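Local coordinates for protein N-acetylcysteine deacetylase (Bacillus subtilis, PDB 1YSJ) that probably deacetylates N-acetylcysteine to cysteine and acetate with the aid of two divalent metal ions per subunit, at residues K28-R33 against T134-N139; V363-N368 against L385-Q390; G231-G236 against A271-T276. The protein carries 1 engineered substitution. All coordinates share one frame; numbering follows the deposited sequence.

How the contacts relate
Contacts 1 and 2 are neighbours in the metal-bearing part of the subunit, their centres about 14 Å apart, and they touch: Thr134 OG1 probably hydrogen-bonds to Ser389 O at 2.9 Å. Helices 28-43, 124-139 and 384-402 are packed together beside the mixed sheet, which supplies strand 360-366 to contact 2. Contact 3 lies on the other side of the chain's centre, its own centre about 41 Å from that of contact 2 and about 52 Å from that of contact 1, on the separate four-stranded antiparallel sheet. Contact 1 closes first along the chain, then contact 3, then contact 2, consistent with a dimerisation domain inserted into the catalytic domain.

Contact 1: K28-R33 against T134-N139; sequences KAFHTR and TAMLLN
Phe30 and Met136, a selenomethionine, set the register of two helical segments whose axes come within 12.1 Å and run roughly antiparallel, at 146°. Long side chains bridge this wide gap. Phe30 has its CG anti to the backbone N (chi1 -178°), which carries the ring out between Met136 and Leu137. Met136 CB meets the ring edge, close to its plane, 3.8 Å from Phe30 CE1. The selenium stands farther off, 5.3 Å from Met136 SE to the centroid of the Phe30 ring, in an oblique Met-aromatic contact. Leu137 adds an off-centre CH-pi contact, its CD2 lying 4.2 Å from the centroid of the Phe30 ring. Replacing Phe30 by an alanine removes the ring, and the space between Met136 CB and Leu137 CD2 would probably be left poorly filled. Beyond the ring, the extended chain of Arg33 lays its guanidinium against Met136, with SE 3.8 Å above the plane over its centre and CE on that face too. The charge itself is met by a salt bridge to Glu65. Helix 28-43 also reaches helix 384-402, where His31 touches Thr386, while helix 124-139 rests Thr134 and Leu138 on both helix 384-402 and Phe151 of strand 148-154.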
loop_
_atom_site.group_PDB
_atom_site.type_symbol
_atom_site.label_atom_id
_atom_site.label_comp_id
_atom_site.label_asym_id
_atom_site.label_seq_id
_atom_site.Cartn_x
_atom_site.Cartn_y
_atom_site.Cartn_z
ATOM N N LYS A 28 -50.393 -23.769 -15.293
ATOM C CA LYS A 28 -49.735 -24.163 -14.050
ATOM C C LYS A 28 -48.638 -25.198 -14.298
ATOM O O LYS A 28 -47.608 -25.188 -13.625
ATOM C CB LYS A 28 -50.754 -24.682 -13.036
ATOM C CG LYS A 28 -50.274 -24.626 -11.587
ATOM C CD LYS A 28 -51.403 -24.925 -10.607
ATOM C CE LYS A 28 -52.399 -23.774 -10.514
ATOM N NZ LYS A 28 -53.545 -24.104 -9.627
ATOM N N ALA A 29 -48.864 -26.077 -15.274
ATOM C CA ALA A 29 -47.889 -27.098 -15.651
ATOM C C ALA A 29 -46.621 -26.486 -16.248
ATOM O O ALA A 29 -45.511 -26.926 -15.940
ATOM C CB ALA A 29 -48.507 -28.099 -16.616
ATOM N N PHE A 30 -46.796 -25.471 -17.094
ATOM C CA PHE A 30 -45.673 -24.766 -17.711
ATOM C C PHE A 30 -44.912 -23.916 -16.698
ATOM O O PHE A 30 -43.687 -23.839 -16.760
ATOM C CB PHE A 30 -46.133 -23.905 -18.893
ATOM C CG PHE A 30 -45.009 -23.196 -19.604
ATOM C CD1 PHE A 30 -44.138 -23.897 -20.432
ATOM C CD2 PHE A 30 -44.820 -21.823 -19.443
ATOM C CE1 PHE A 30 -43.091 -23.245 -21.092
ATOM C CE2 PHE A 30 -43.773 -21.160 -20.098
ATOM C CZ PHE A 30 -42.908 -21.873 -20.924
ATOM N N HIS A 31 -45.637 -23.292 -15.771
ATOM C CA HIS A 31 -45.018 -22.456 -14.739
ATOM C C HIS A 31 -44.159 -23.278 -13.772
ATOM O O HIS A 31 -43.010 -22.918 -13.510
ATOM C CB HIS A 31 -46.069 -21.627 -13.988
ATOM C CG HIS A 31 -45.489 -20.663 -12.996
ATOM N ND1 HIS A 31 -44.322 -19.964 -13.227
ATOM C CD2 HIS A 31 -45.927 -20.269 -11.775
ATOM C CE1 HIS A 31 -44.060 -19.191 -12.187
ATOM N NE2 HIS A 31 -45.019 -19.357 -11.293
ATOM N N THR A 32 -44.720 -24.377 -13.263
ATOM C CA THR A 32 -43.995 -25.332 -12.411
ATOM C C THR A 32 -42.730 -25.852 -13.103
ATOM O O THR A 32 -41.692 -26.042 -12.464
ATOM C CB THR A 32 -44.907 -26.516 -12.002
ATOM O OG1 THR A 32 -46.017 -26.021 -11.244
ATOM C CG2 THR A 32 -44.153 -27.543 -11.162
ATOM N N ARG A 33 -42.827 -26.061 -14.414
ATOM C CA ARG A 33 -41.695 -26.481 -15.235
ATOM C C ARG A 33 -40.598 -25.412 -15.273
ATOM O O ARG A 33 -39.411 -25.739 -15.325
ATOM C CB ARG A 33 -42.178 -26.810 -16.650
ATOM C CG ARG A 33 -41.126 -27.415 -17.559
ATOM C CD ARG A 33 -41.686 -27.666 -18.945
ATOM N NE ARG A 33 -40.733 -28.397 -19.773
ATOM C CZ ARG A 33 -40.991 -28.864 -20.989
ATOM N NH1 ARG A 33 -42.185 -28.685 -21.539
ATOM N NH2 ARG A 33 -40.050 -29.519 -21.653
ATOM N N THR A 134 -39.190 -18.633 -22.739
ATOM C CA THR A 134 -39.397 -17.871 -23.970
ATOM C C THR A 134 -39.237 -18.755 -25.204
ATOM O O THR A 134 -40.086 -18.739 -26.101
ATOM C CB THR A 134 -38.426 -16.671 -24.055
ATOM O OG1 THR A 134 -38.651 -15.798 -22.947
ATOM C CG2 THR A 134 -38.632 -15.882 -25.349
ATOM N N ALA A 135 -38.153 -19.530 -25.235
ATOM C CA ALA A 135 -37.872 -20.433 -26.348
ATOM C C ALA A 135 -38.984 -21.467 -26.515
ATOM O O ALA A 135 -39.418 -21.746 -27.634
ATOM C CB ALA A 135 -36.518 -21.104 -26.165
HETATM N N MSE A 136 -39.460 -22.007 -25.394
HETATM C CA MSE A 136 -40.544 -22.989 -25.401
HETATM C C MSE A 136 -41.863 -22.419 -25.921
HETATM O O MSE A 136 -42.568 -23.087 -26.677
HETATM C CB MSE A 136 -40.723 -23.608 -24.013
HETATM C CG MSE A 136 -39.601 -24.562 -23.644
HETATM SE SE MSE A 136 -39.722 -25.278 -21.837
HETATM C CE MSE A 136 -38.080 -26.353 -21.832
ATOM N N LEU A 137 -42.183 -21.189 -25.520
ATOM C CA LEU A 137 -43.391 -20.506 -25.992
ATOM C C LEU A 137 -43.298 -20.156 -27.474
ATOM O O LEU A 137 -44.284 -20.258 -28.204
ATOM C CB LEU A 137 -43.653 -19.224 -25.190
ATOM C CG LEU A 137 -43.949 -19.274 -23.688
ATOM C CD1 LEU A 137 -44.005 -17.860 -23.147
ATOM C CD2 LEU A 137 -45.240 -20.026 -23.368
ATOM N N LEU A 138 -42.115 -19.729 -27.908
ATOM C CA LEU A 138 -41.911 -19.326 -29.295
ATOM C C LEU A 138 -41.840 -20.531 -30.221
ATOM O O LEU A 138 -42.160 -20.426 -31.408
ATOM C CB LEU A 138 -40.659 -18.457 -29.438
ATOM C CG LEU A 138 -40.789 -16.989 -29.013
ATOM C CD1 LEU A 138 -39.435 -16.288 -29.086
ATOM C CD2 LEU A 138 -41.814 -16.260 -29.863
ATOM N N ASN A 139 -41.427 -21.667 -29.662
ATOM C CA ASN A 139 -41.413 -22.951 -30.363
ATOM C C ASN A 139 -42.799 -23.369 -30.869
ATOM O O ASN A 139 -42.911 -24.098 -31.856
ATOM C CB ASN A 139 -40.825 -24.032 -29.445
ATOM C CG ASN A 139 -40.668 -25.375 -30.136
ATOM O OD1 ASN A 139 -40.106 -25.464 -31.230
ATOM N ND2 ASN A 139 -41.159 -26.434 -29.493
#

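Contact 2: V363-N368 against L385-Q390; sequences VWMGTN and LTVASQ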
loop_
_atom_site.group_PDB
_atom_site.type_symbol
_atom_site.label_atom_id
_atom_site.label_comp_id
_atom_site.label_asym_id
_atom_site.label_seq_id
_atom_site.Cartn_x
_atom_site.Cartn_y
_atom_site.Cartn_z
ATOM N N VAL A 363 -33.515 -4.592 -20.486
ATOM C CA VAL A 363 -34.560 -4.141 -19.558
ATOM C C VAL A 363 -34.392 -4.662 -18.127
ATOM O O VAL A 363 -33.758 -5.699 -17.902
ATOM C CB VAL A 363 -35.985 -4.501 -20.065
ATOM C CG1 VAL A 363 -36.288 -3.791 -21.370
ATOM C CG2 VAL A 363 -36.160 -6.016 -20.210
ATOM N N TRP A 364 -34.965 -3.930 -17.169
ATOM C CA TRP A 364 -35.102 -4.424 -15.801
ATOM C C TRP A 364 -36.326 -5.326 -15.711
ATOM O O TRP A 364 -37.405 -4.962 -16.181
ATOM C CB TRP A 364 -35.266 -3.283 -14.790
ATOM C CG TRP A 364 -34.123 -2.294 -14.652
ATOM C CD1 TRP A 364 -34.239 -0.945 -14.446
ATOM C CD2 TRP A 364 -32.708 -2.570 -14.676
ATOM N NE1 TRP A 364 -32.997 -0.366 -14.349
ATOM C CE2 TRP A 364 -32.039 -1.335 -14.489
ATOM C CE3 TRP A 364 -31.944 -3.732 -14.839
ATOM C CZ2 TRP A 364 -30.644 -1.232 -14.457
ATOM C CZ3 TRP A 364 -30.555 -3.628 -14.815
ATOM C CH2 TRP A 364 -29.921 -2.385 -14.625
HETATM N N MSE A 365 -36.159 -6.498 -15.106
HETATM C CA MSE A 365 -37.285 -7.375 -14.815
HETATM C C MSE A 365 -37.597 -7.315 -13.319
HETATM O O MSE A 365 -36.802 -7.774 -12.496
HETATM C CB MSE A 365 -36.967 -8.809 -15.251
HETATM C CG MSE A 365 -38.148 -9.791 -15.196
HETATM SE SE MSE A 365 -39.710 -9.277 -16.277
HETATM C CE MSE A 365 -38.848 -9.058 -18.059
ATOM N N GLY A 366 -38.745 -6.737 -12.971
ATOM C CA GLY A 366 -39.182 -6.671 -11.577
ATOM C C GLY A 366 -39.301 -8.056 -10.971
ATOM O O GLY A 366 -39.909 -8.945 -11.567
ATOM N N THR A 367 -38.704 -8.252 -9.798
ATOM C CA THR A 367 -38.730 -9.563 -9.141
ATOM C C THR A 367 -39.099 -9.510 -7.661
ATOM O O THR A 367 -39.063 -10.533 -6.985
ATOM C CB THR A 367 -37.392 -10.336 -9.294
ATOM O OG1 THR A 367 -36.299 -9.493 -8.909
ATOM C CG2 THR A 367 -37.195 -10.820 -10.733
ATOM N N ASN A 368 -39.448 -8.324 -7.165
ATOM C CA ASN A 368 -39.878 -8.154 -5.778
ATOM C C ASN A 368 -38.959 -8.898 -4.797
ATOM O O ASN A 368 -39.393 -9.802 -4.077
ATOM C CB ASN A 368 -41.350 -8.581 -5.627
ATOM C CG ASN A 368 -41.869 -8.461 -4.197
ATOM O OD1 ASN A 368 -42.514 -9.382 -3.688
ATOM N ND2 ASN A 368 -41.593 -7.331 -3.546
ATOM N N LEU A 385 -41.144 -15.396 -13.389
ATOM C CA LEU A 385 -40.789 -16.374 -14.416
ATOM C C LEU A 385 -41.820 -16.430 -15.536
ATOM O O LEU A 385 -41.468 -16.579 -16.704
ATOM C CB LEU A 385 -40.602 -17.760 -13.802
ATOM C CG LEU A 385 -39.271 -18.038 -13.100
ATOM C CD1 LEU A 385 -39.403 -19.243 -12.163
ATOM C CD2 LEU A 385 -38.149 -18.251 -14.117
ATOM N N THR A 386 -43.092 -16.313 -15.170
ATOM C CA THR A 386 -44.167 -16.176 -16.147
ATOM C C THR A 386 -44.011 -14.847 -16.891
ATOM O O THR A 386 -43.966 -14.820 -18.124
ATOM C CB THR A 386 -45.551 -16.274 -15.465
ATOM O OG1 THR A 386 -45.647 -17.527 -14.780
ATOM C CG2 THR A 386 -46.687 -16.168 -16.481
ATOM N N VAL A 387 -43.893 -13.759 -16.131
ATOM C CA VAL A 387 -43.754 -12.413 -16.689
ATOM C C VAL A 387 -42.658 -12.350 -17.747
ATOM O O VAL A 387 -42.910 -11.949 -18.884
ATOM C CB VAL A 387 -43.471 -11.346 -15.589
ATOM C CG1 VAL A 387 -43.386 -9.949 -16.201
ATOM C CG2 VAL A 387 -44.551 -11.383 -14.497
ATOM N N ALA A 388 -41.453 -12.767 -17.366
ATOM C CA ALA A 388 -40.271 -12.614 -18.201
ATOM C C ALA A 388 -40.290 -13.501 -19.444
ATOM O O ALA A 388 -39.893 -13.064 -20.527
ATOM C CB ALA A 388 -39.010 -12.865 -17.377
ATOM N N SER A 389 -40.739 -14.744 -19.289
ATOM C CA SER A 389 -40.786 -15.676 -20.418
ATOM C C SER A 389 -41.770 -15.184 -21.476
ATOM O O SER A 389 -41.455 -15.180 -22.672
ATOM C CB SER A 389 -41.116 -17.102 -19.961
ATOM O OG SER A 389 -42.286 -17.135 -19.170
ATOM N N GLN A 390 -42.940 -14.741 -21.014
ATOM C CA GLN A 390 -43.984 -14.185 -21.876
ATOM C C GLN A 390 -43.567 -12.863 -22.518
ATOM O O GLN A 390 -43.848 -12.627 -23.699
ATOM C CB GLN A 390 -45.283 -13.979 -21.090
ATOM C CG GLN A 390 -45.925 -15.246 -20.541
ATOM C CD GLN A 390 -47.306 -14.997 -19.940
ATOM O OE1 GLN A 390 -48.135 -15.908 -19.865
ATOM N NE2 GLN A 390 -47.563 -13.760 -19.521
#
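Met365, a selenomethionine of strand 360-366, reaches across to Val387 and Ala388 of helix 384-402 and forms the whole strand side of this buried contact. Its first torsion swings CG anti to the backbone N, after which the chain bends twice in the same sense (chi2 58°, chi3 55°). The folded side chain therefore presents its flank to the helix: CG, SE and CE all touch Ala388. Met365 CG lies 3.9 Å from Ala388 CB, and SE follows at 3.8 Å from that same CB. The terminal methyl curls over the helix backbone, with Met365 CE 3.8 Å from Ala388 CA. With only a methyl at Ala388, the backbones come close, 6.9 Å between Met365 CA and Ala388 CA. Val387 meets the selenium from a neighbouring position on the helix. One of its two branches makes the contact: CG1, placed anti to the backbone N (chi1 -178°), stands 3.7 Å from Met365 SE, and the two side chains cross at a slant. No hydrogen bond joins the segments, and the junction is wholly apolar. The side chain of Met365 is about 7 Å from that of the nickel ligand His182 and about 11 Å from a bound nickel ion, so the contact lies near the metal site without taking part in it. In the mixed sheet, the Met365 backbone is hydrogen-bonded to His182 and Lys184 of strand 175-184. Ile192 of the adjoining strand 191-194 touches both Met365 and Val387, while helix 124-139 closes in through Phe126 on Met365 and Ser130 on Ala388.

Contact 3: G231-G236 against A271-T276; sequences GQIISG and AEMEGT
Met273, a selenomethionine of strand 270-278, meets Ile233 and Ile234 through a combination of torsions: its CG sits between the backbone N and the carbonyl carbon (chi1 68°), the chain then runs out extended through chi2, and a bend at chi3 (75°) brings the methyl to Ile234. With CB of Met273 directed toward the helix, the selenium reaches both isoleucines across a backbone separation of 8.8 Å between Ile234 CA and Met273 CA. The two isoleucines share nearly the same conformation, yet offer different atoms because they occupy successive positions on the helix. Ile233 uses its CG2 methyl, placed anti to the backbone N, which is 4.0 Å from Met273 SE. Ile234 instead approaches with the CG1 methylene of its longer branch, set anti to the carbonyl carbon, 4.1 Å from Met273 SE, and that carbon also meets the bent-over methyl at 4.2 Å from Met273 CE. The selenium is thus the atom the two isoleucines share. No polar bond spans the segments; the three touching residues are buried. Around them the apolar layer continues with Ile210 and Ile299 against Ile233, and with Ile208, Val258 and Ala230 against Met273. At the subunit interface, Gln232 and Ser235 pack on Ser235 and Gln232 of the second subunit, while Glu274 and Thr276 touch Trp264 of that same neighbouring chain. Helices 226-237 and 282-302, packed on the four-stranded antiparallel sheet, form a two-layer alpha/beta sandwich, as in the M20 dimerisation domain.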
loop_
_atom_site.group_PDB
_atom_site.type_symbol
_atom_site.label_atom_id
_atom_site.label_comp_id
_atom_site.label_asym_id
_atom_site.label_seq_id
_atom_site.Cartn_x
_atom_site.Cartn_y
_atom_site.Cartn_z
ATOM N N GLY A 231 -0.853 11.798 -2.102
ATOM C CA GLY A 231 -1.934 12.323 -1.259
ATOM C C GLY A 231 -2.789 13.390 -1.920
ATOM O O GLY A 231 -4.010 13.412 -1.749
ATOM N N GLN A 232 -2.144 14.278 -2.671
ATOM C CA GLN A 232 -2.825 15.377 -3.360
ATOM C C GLN A 232 -3.582 14.868 -4.582
ATOM O O GLN A 232 -4.654 15.381 -4.917
ATOM C CB GLN A 232 -1.817 16.443 -3.801
ATOM C CG GLN A 232 -1.044 17.111 -2.680
ATOM C CD GLN A 232 -1.535 18.507 -2.380
ATOM O OE1 GLN A 232 -2.703 18.713 -2.056
ATOM N NE2 GLN A 232 -0.641 19.479 -2.483
ATOM N N ILE A 233 -3.010 13.864 -5.243
ATOM C CA ILE A 233 -3.614 13.247 -6.423
ATOM C C ILE A 233 -4.886 12.485 -6.053
ATOM O O ILE A 233 -5.856 12.496 -6.805
ATOM C CB ILE A 233 -2.598 12.341 -7.171
ATOM C CG1 ILE A 233 -1.510 13.203 -7.817
ATOM C CG2 ILE A 233 -3.293 11.498 -8.241
ATOM C CD1 ILE A 233 -0.255 12.457 -8.203
ATOM N N ILE A 234 -4.883 11.846 -4.885
ATOM C CA ILE A 234 -6.087 11.216 -4.339
ATOM C C ILE A 234 -7.206 12.253 -4.174
ATOM O O ILE A 234 -8.344 12.024 -4.589
ATOM C CB ILE A 234 -5.802 10.516 -2.981
ATOM C CG1 ILE A 234 -4.933 9.272 -3.188
ATOM C CG2 ILE A 234 -7.110 10.150 -2.260
ATOM C CD1 ILE A 234 -4.256 8.776 -1.921
ATOM N N SER A 235 -6.867 13.394 -3.580
ATOM C CA SER A 235 -7.829 14.462 -3.336
ATOM C C SER A 235 -8.231 15.150 -4.638
ATOM O O SER A 235 -9.350 15.652 -4.761
ATOM C CB SER A 235 -7.250 15.483 -2.356
ATOM O OG SER A 235 -6.733 14.840 -1.201
ATOM N N GLY A 236 -7.312 15.167 -5.601
ATOM C CA GLY A 236 -7.562 15.758 -6.912
ATOM C C GLY A 236 -8.463 14.903 -7.785
ATOM O O GLY A 236 -9.354 15.422 -8.458
ATOM N N ALA A 271 5.161 5.457 -5.183
ATOM C CA ALA A 271 3.810 5.316 -4.666
ATOM C C ALA A 271 2.909 4.890 -5.824
ATOM O O ALA A 271 2.929 5.505 -6.891
ATOM C CB ALA A 271 3.329 6.621 -4.055
ATOM N N GLU A 272 2.142 3.822 -5.623
ATOM C CA GLU A 272 1.198 3.374 -6.644
ATOM C C GLU A 272 -0.247 3.392 -6.163
ATOM O O GLU A 272 -0.527 3.197 -4.979
ATOM C CB GLU A 272 1.579 1.998 -7.220
ATOM C CG GLU A 272 1.475 0.819 -6.250
ATOM C CD GLU A 272 1.794 -0.526 -6.901
ATOM O OE1 GLU A 272 2.254 -0.547 -8.064
ATOM O OE2 GLU A 272 1.583 -1.568 -6.243
HETATM N N MSE A 273 -1.155 3.654 -7.096
HETATM C CA MSE A 273 -2.583 3.581 -6.827
HETATM C C MSE A 273 -3.341 3.035 -8.031
HETATM O O MSE A 273 -2.909 3.198 -9.176
HETATM C CB MSE A 273 -3.140 4.943 -6.398
HETATM C CG MSE A 273 -3.154 6.016 -7.477
HETATM SE SE MSE A 273 -3.605 7.774 -6.747
HETATM C CE MSE A 273 -1.926 8.168 -5.887
ATOM N N GLU A 274 -4.454 2.364 -7.764
ATOM C CA GLU A 274 -5.324 1.892 -8.832
ATOM C C GLU A 274 -6.791 1.975 -8.438
ATOM O O GLU A 274 -7.119 2.139 -7.264
ATOM C CB GLU A 274 -4.924 0.485 -9.323
ATOM C CG GLU A 274 -5.197 -0.676 -8.370
ATOM C CD GLU A 274 -4.933 -2.042 -9.009
ATOM O OE1 GLU A 274 -4.536 -2.976 -8.277
ATOM O OE2 GLU A 274 -5.125 -2.190 -10.240
ATOM N N GLY A 275 -7.662 1.885 -9.436
ATOM C CA GLY A 275 -9.098 1.980 -9.220
ATOM C C GLY A 275 -9.889 1.942 -10.512
ATOM O O GLY A 275 -9.374 1.549 -11.565
ATOM N N THR A 276 -11.144 2.365 -10.426
ATOM C CA THR A 276 -12.052 2.311 -11.561
ATOM C C THR A 276 -12.674 3.663 -11.865
ATOM O O THR A 276 -12.869 4.491 -10.974
ATOM C CB THR A 276 -13.197 1.296 -11.346
ATOM O OG1 THR A 276 -13.777 1.498 -10.052
ATOM C CG2 THR A 276 -12.688 -0.124 -11.447
#